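Local coordinates for DinB-like domain-containing protein (Enterococcus faecalis, PDB 3CEX) that is of unknown function but belongs to the DinB superfamily and forms a two-chain assembly of mainly helical subunits, at residues 4-16 with 115-127. Numbering follows the deposited sequence.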
loop_
_atom_site.group_PDB
_atom_site.type_symbol
_atom_site.label_atom_id
_atom_site.label_comp_id
_atom_site.label_asym_id
_atom_site.label_seq_id
_atom_site.Cartn_x
_atom_site.Cartn_y
_atom_site.Cartn_z
HETATM N N MSE A 4 -1.400 22.349 -10.447
HETATM C CA MSE A 4 -1.233 20.923 -10.308
HETATM C C MSE A 4 -2.572 20.196 -10.463
HETATM O O MSE A 4 -3.586 20.630 -9.949
HETATM C CB MSE A 4 -0.624 20.606 -8.961
HETATM C CG MSE A 4 -0.184 19.167 -8.866
HETATM SE SE MSE A 4 0.672 18.772 -7.152
HETATM C CE MSE A 4 1.076 20.574 -6.633
ATOM N N LYS A 5 -2.539 19.068 -11.149
ATOM C CA LYS A 5 -3.683 18.198 -11.234
ATOM C C LYS A 5 -4.000 17.567 -9.863
ATOM O O LYS A 5 -3.075 17.244 -9.093
ATOM C CB LYS A 5 -3.423 17.092 -12.267
ATOM C CG LYS A 5 -4.053 17.334 -13.627
ATOM C CD LYS A 5 -3.062 17.473 -14.751
ATOM C CE LYS A 5 -3.829 17.462 -16.077
ATOM N NZ LYS A 5 -2.899 17.458 -17.225
ATOM N N VAL A 6 -5.299 17.390 -9.581
ATOM C CA VAL A 6 -5.753 16.780 -8.326
ATOM C C VAL A 6 -5.381 15.269 -8.226
ATOM O O VAL A 6 -5.388 14.674 -7.141
ATOM C CB VAL A 6 -7.278 17.050 -8.067
ATOM C CG1 VAL A 6 -7.589 18.572 -8.113
ATOM C CG2 VAL A 6 -8.147 16.292 -9.054
ATOM N N THR A 7 -5.039 14.673 -9.357
ATOM C CA THR A 7 -4.623 13.288 -9.439
ATOM C C THR A 7 -3.082 13.097 -9.451
ATOM O O THR A 7 -2.608 11.961 -9.498
ATOM C CB THR A 7 -5.197 12.653 -10.734
ATOM O OG1 THR A 7 -4.721 13.384 -11.872
ATOM C CG2 THR A 7 -6.789 12.636 -10.724
ATOM N N GLN A 8 -2.299 14.176 -9.446
ATOM C CA GLN A 8 -0.829 14.031 -9.594
ATOM C C GLN A 8 -0.200 13.248 -8.429
ATOM O O GLN A 8 0.624 12.332 -8.648
ATOM C CB GLN A 8 -0.110 15.384 -9.764
ATOM C CG GLN A 8 1.426 15.286 -9.549
ATOM C CD GLN A 8 2.208 16.499 -10.035
ATOM O OE1 GLN A 8 1.670 17.378 -10.705
ATOM N NE2 GLN A 8 3.489 16.555 -9.677
ATOM N N LEU A 9 -0.551 13.590 -7.202
ATOM C CA LEU A 9 0.000 12.835 -6.065
ATOM C C LEU A 9 -0.375 11.328 -6.076
ATOM O O LEU A 9 0.475 10.489 -5.737
ATOM C CB LEU A 9 -0.302 13.501 -4.712
ATOM C CG LEU A 9 0.276 14.897 -4.415
ATOM C CD1 LEU A 9 -0.103 15.385 -3.013
ATOM C CD2 LEU A 9 1.765 14.888 -4.582
ATOM N N SER A 10 -1.603 10.988 -6.476
ATOM C CA SER A 10 -2.006 9.564 -6.645
ATOM C C SER A 10 -1.161 8.859 -7.680
ATOM O O SER A 10 -0.774 7.693 -7.507
ATOM C CB SER A 10 -3.486 9.439 -7.054
ATOM O OG SER A 10 -4.330 10.011 -6.073
ATOM N N SER A 11 -0.842 9.582 -8.751
ATOM C CA SER A 11 0.021 9.091 -9.806
ATOM C C SER A 11 1.460 8.793 -9.320
ATOM O O SER A 11 2.072 7.763 -9.672
ATOM C CB SER A 11 0.027 10.118 -10.943
ATOM O OG SER A 11 0.505 9.533 -12.102
ATOM N N GLU A 12 2.008 9.692 -8.518
ATOM C CA GLU A 12 3.324 9.480 -7.942
ATOM C C GLU A 12 3.294 8.334 -6.919
ATOM O O GLU A 12 4.268 7.589 -6.776
ATOM C CB GLU A 12 3.841 10.799 -7.357
ATOM C CG GLU A 12 4.026 11.833 -8.474
ATOM C CD GLU A 12 4.429 13.207 -8.014
ATOM O OE1 GLU A 12 4.575 13.431 -6.790
ATOM O OE2 GLU A 12 4.586 14.094 -8.909
ATOM N N THR A 13 2.175 8.156 -6.235
ATOM C CA THR A 13 2.018 7.036 -5.291
ATOM C C THR A 13 1.992 5.663 -6.003
ATOM O O THR A 13 2.593 4.645 -5.498
ATOM C CB THR A 13 0.731 7.222 -4.418
ATOM O OG1 THR A 13 0.800 8.493 -3.752
ATOM C CG2 THR A 13 0.580 6.120 -3.358
ATOM N N LEU A 14 1.261 5.598 -7.122
ATOM C CA LEU A 14 1.297 4.413 -7.982
ATOM C C LEU A 14 2.716 4.071 -8.478
ATOM O O LEU A 14 3.111 2.874 -8.507
ATOM C CB LEU A 14 0.296 4.585 -9.148
ATOM C CG LEU A 14 0.148 3.405 -10.118
ATOM C CD1 LEU A 14 -0.363 2.155 -9.389
ATOM C CD2 LEU A 14 -0.815 3.753 -11.285
ATOM N N ASP A 15 3.509 5.090 -8.814
ATOM C CA ASP A 15 4.901 4.868 -9.217
ATOM C C ASP A 15 5.711 4.155 -8.123
ATOM O O ASP A 15 6.522 3.293 -8.426
ATOM C CB ASP A 15 5.608 6.192 -9.555
ATOM C CG ASP A 15 5.158 6.791 -10.891
ATOM O OD1 ASP A 15 4.694 6.010 -11.767
ATOM O OD2 ASP A 15 5.337 8.029 -11.076
ATOM N N ARG A 16 5.465 4.472 -6.856
ATOM C CA ARG A 16 6.157 3.762 -5.772
ATOM C C ARG A 16 5.761 2.291 -5.726
ATOM O O ARG A 16 6.630 1.453 -5.496
ATOM C CB ARG A 16 5.930 4.388 -4.383
ATOM C CG ARG A 16 6.145 5.886 -4.267
ATOM C CD ARG A 16 7.588 6.254 -4.541
ATOM N NE ARG A 16 7.754 7.631 -4.140
ATOM C CZ ARG A 16 8.091 8.032 -2.915
ATOM N NH1 ARG A 16 8.387 7.156 -1.964
ATOM N NH2 ARG A 16 8.154 9.322 -2.667
ATOM N N VAL A 115 0.154 0.318 -15.657
ATOM C CA VAL A 115 0.491 1.575 -14.986
ATOM C C VAL A 115 0.401 2.745 -15.952
ATOM O O VAL A 115 -0.162 3.782 -15.597
ATOM C CB VAL A 115 1.888 1.493 -14.294
ATOM C CG1 VAL A 115 2.346 2.876 -13.801
ATOM C CG2 VAL A 115 1.818 0.487 -13.133
ATOM N N ALA A 116 0.914 2.583 -17.170
ATOM C CA ALA A 116 0.840 3.639 -18.189
ATOM C C ALA A 116 -0.598 4.053 -18.481
ATOM O O ALA A 116 -0.905 5.236 -18.551
ATOM C CB ALA A 116 1.511 3.206 -19.501
ATOM N N LEU A 117 -1.445 3.063 -18.702
ATOM C CA LEU A 117 -2.868 3.272 -18.930
ATOM C C LEU A 117 -3.500 4.072 -17.781
ATOM O O LEU A 117 -4.258 5.034 -18.005
ATOM C CB LEU A 117 -3.576 1.912 -19.055
ATOM C CG LEU A 117 -5.095 1.946 -19.300
ATOM C CD1 LEU A 117 -5.436 2.367 -20.760
ATOM C CD2 LEU A 117 -5.735 0.575 -18.932
ATOM N N THR A 118 -3.183 3.661 -16.557
ATOM C CA THR A 118 -3.731 4.286 -15.348
ATOM C C THR A 118 -3.297 5.749 -15.316
ATOM O O THR A 118 -4.115 6.642 -15.145
ATOM C CB THR A 118 -3.302 3.524 -14.083
ATOM O OG1 THR A 118 -3.724 2.155 -14.197
ATOM C CG2 THR A 118 -3.914 4.146 -12.811
ATOM N N LYS A 119 -2.012 5.990 -15.535
ATOM C CA LYS A 119 -1.483 7.357 -15.460
ATOM C C LYS A 119 -2.050 8.258 -16.547
ATOM O O LYS A 119 -2.251 9.453 -16.318
ATOM C CB LYS A 119 0.038 7.346 -15.537
ATOM C CG LYS A 119 0.697 6.746 -14.304
ATOM C CD LYS A 119 2.213 6.513 -14.530
ATOM C CE LYS A 119 3.022 7.596 -13.961
ATOM N NZ LYS A 119 4.496 7.426 -14.254
ATOM N N SER A 120 -2.271 7.691 -17.732
ATOM C CA SER A 120 -2.927 8.380 -18.818
ATOM C C SER A 120 -4.345 8.772 -18.434
ATOM O O SER A 120 -4.737 9.893 -18.661
ATOM C CB SER A 120 -2.977 7.507 -20.070
ATOM O OG SER A 120 -3.696 8.167 -21.108
ATOM N N TYR A 121 -5.084 7.858 -17.822
ATOM C CA TYR A 121 -6.446 8.164 -17.410
ATOM C C TYR A 121 -6.426 9.283 -16.366
ATOM O O TYR A 121 -7.183 10.261 -16.481
ATOM C CB TYR A 121 -7.180 6.918 -16.875
ATOM C CG TYR A 121 -8.649 7.179 -16.586
ATOM C CD1 TYR A 121 -9.602 7.102 -17.592
ATOM C CD2 TYR A 121 -9.080 7.517 -15.320
ATOM C CE1 TYR A 121 -10.948 7.365 -17.333
ATOM C CE2 TYR A 121 -10.428 7.783 -15.056
ATOM C CZ TYR A 121 -11.340 7.704 -16.065
ATOM O OH TYR A 121 -12.645 7.991 -15.795
ATOM N N LEU A 122 -5.539 9.154 -15.380
ATOM C CA LEU A 122 -5.441 10.119 -14.293
ATOM C C LEU A 122 -5.104 11.511 -14.820
ATOM O O LEU A 122 -5.574 12.518 -14.296
ATOM C CB LEU A 122 -4.385 9.701 -13.243
ATOM C CG LEU A 122 -4.850 8.587 -12.291
ATOM C CD1 LEU A 122 -3.734 8.191 -11.344
ATOM C CD2 LEU A 122 -6.044 9.029 -11.518
ATOM N N ASP A 123 -4.253 11.551 -15.830
ATOM C CA ASP A 123 -3.835 12.815 -16.420
ATOM C C ASP A 123 -4.926 13.482 -17.250
ATOM O O ASP A 123 -4.848 14.687 -17.516
ATOM C CB ASP A 123 -2.602 12.586 -17.279
ATOM C CG ASP A 123 -1.356 12.342 -16.452
ATOM O OD1 ASP A 123 -1.316 12.844 -15.287
ATOM O OD2 ASP A 123 -0.418 11.637 -16.953
ATOM N N GLN A 124 -5.918 12.709 -17.683
ATOM C CA GLN A 124 -6.957 13.235 -18.571
ATOM C C GLN A 124 -8.324 13.393 -17.902
ATOM O O GLN A 124 -9.168 14.127 -18.403
ATOM C CB GLN A 124 -7.057 12.386 -19.841
ATOM C CG GLN A 124 -5.772 12.424 -20.672
ATOM C CD GLN A 124 -5.822 11.511 -21.888
ATOM O OE1 GLN A 124 -5.028 10.569 -22.003
ATOM N NE2 GLN A 124 -6.746 11.784 -22.803
ATOM N N ILE A 125 -8.540 12.741 -16.767
ATOM C CA ILE A 125 -9.797 12.902 -16.059
ATOM C C ILE A 125 -9.949 14.376 -15.638
ATOM O O ILE A 125 -8.996 14.976 -15.150
ATOM C CB ILE A 125 -9.896 11.940 -14.844
ATOM C CG1 ILE A 125 -11.350 11.793 -14.375
ATOM C CG2 ILE A 125 -9.015 12.391 -13.724
ATOM C CD1 ILE A 125 -12.297 11.268 -15.468
ATOM N N LYS A 126 -11.133 14.953 -15.879
ATOM C CA LYS A 126 -11.493 16.292 -15.390
ATOM C C LYS A 126 -12.053 16.207 -13.981
ATOM O O LYS A 126 -12.713 15.233 -13.610
ATOM C CB LYS A 126 -12.493 16.989 -16.340
ATOM C CG LYS A 126 -11.801 17.657 -17.528
ATOM C CD LYS A 126 -12.709 17.837 -18.746
ATOM C CE LYS A 126 -12.684 16.617 -19.699
ATOM N NZ LYS A 126 -11.318 15.943 -19.821
ATOM N N GLU A 127 -11.755 17.227 -13.194
ATOM C CA GLU A 127 -12.057 17.229 -11.780
ATOM C C GLU A 127 -13.572 17.140 -11.517
ATOM O O GLU A 127 -14.005 16.599 -10.509
ATOM C CB GLU A 127 -11.457 18.496 -11.182
ATOM C CG GLU A 127 -11.511 18.622 -9.672
ATOM C CD GLU A 127 -11.332 20.070 -9.228
ATOM O OE1 GLU A 127 -12.189 20.571 -8.443
ATOM O OE2 GLU A 127 -10.344 20.702 -9.701
HETATM O O HOH W 1 -2.179 12.928 -12.878
#
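Thr-7 and Leu-122 at one end, Asp-15 and Lys-119 toward the other, join two antiparallel helices of the DinB-type helical bundle: the axes of 8-16 and 115-124 run at 171° and approach to 9.9 Å.

A hydrogen bond and a salt bridge cross the interface. Thr-7 OG1 donates to Leu-122 O at 2.7 Å, arriving well above the carbonyl plane, 54° out of it; the hydroxyl sits between the backbone N and the carbonyl carbon (chi1 59°), which turns it toward the Leu-122 carbonyl. A water donates both to this OG1 and to Asp-123 OD1, adding a bridge to the direct bond. Near the other end, the Lys-119 and Asp-15 side chains cross at about a right angle, and the lysine's bend at chi3 brings NZ to the carboxylate. The resulting salt bridge to Asp-15 OD1, 2.9 Å long, uses the syn lone pair, while the bond from NZ to OD2 is weak. On the way the lysine passes Ser-11, whose OG lies 3.6 Å from its CG.

Apolar contacts accompany these links along the interface. Leu-122 directs CD2 at the methyl of Thr-7 and CD1 at the backbone of Ser-11, and Thr-7 CG2 also meets Ile-125 CG2 at 3.7 Å. Leu-14 reaches further into the bundle, against Ile-152 and Ala-155 of helix 144-170. At the dimer interface, Glu-127 OE1 accepts from the backbone N of Met-4 of the second subunit. The tightest carbon contact joins Leu-14 CD2 to Thr-118 CG2 at 3.5 Å, with Val-115 CG1 4.1 Å from the same leucine methyl.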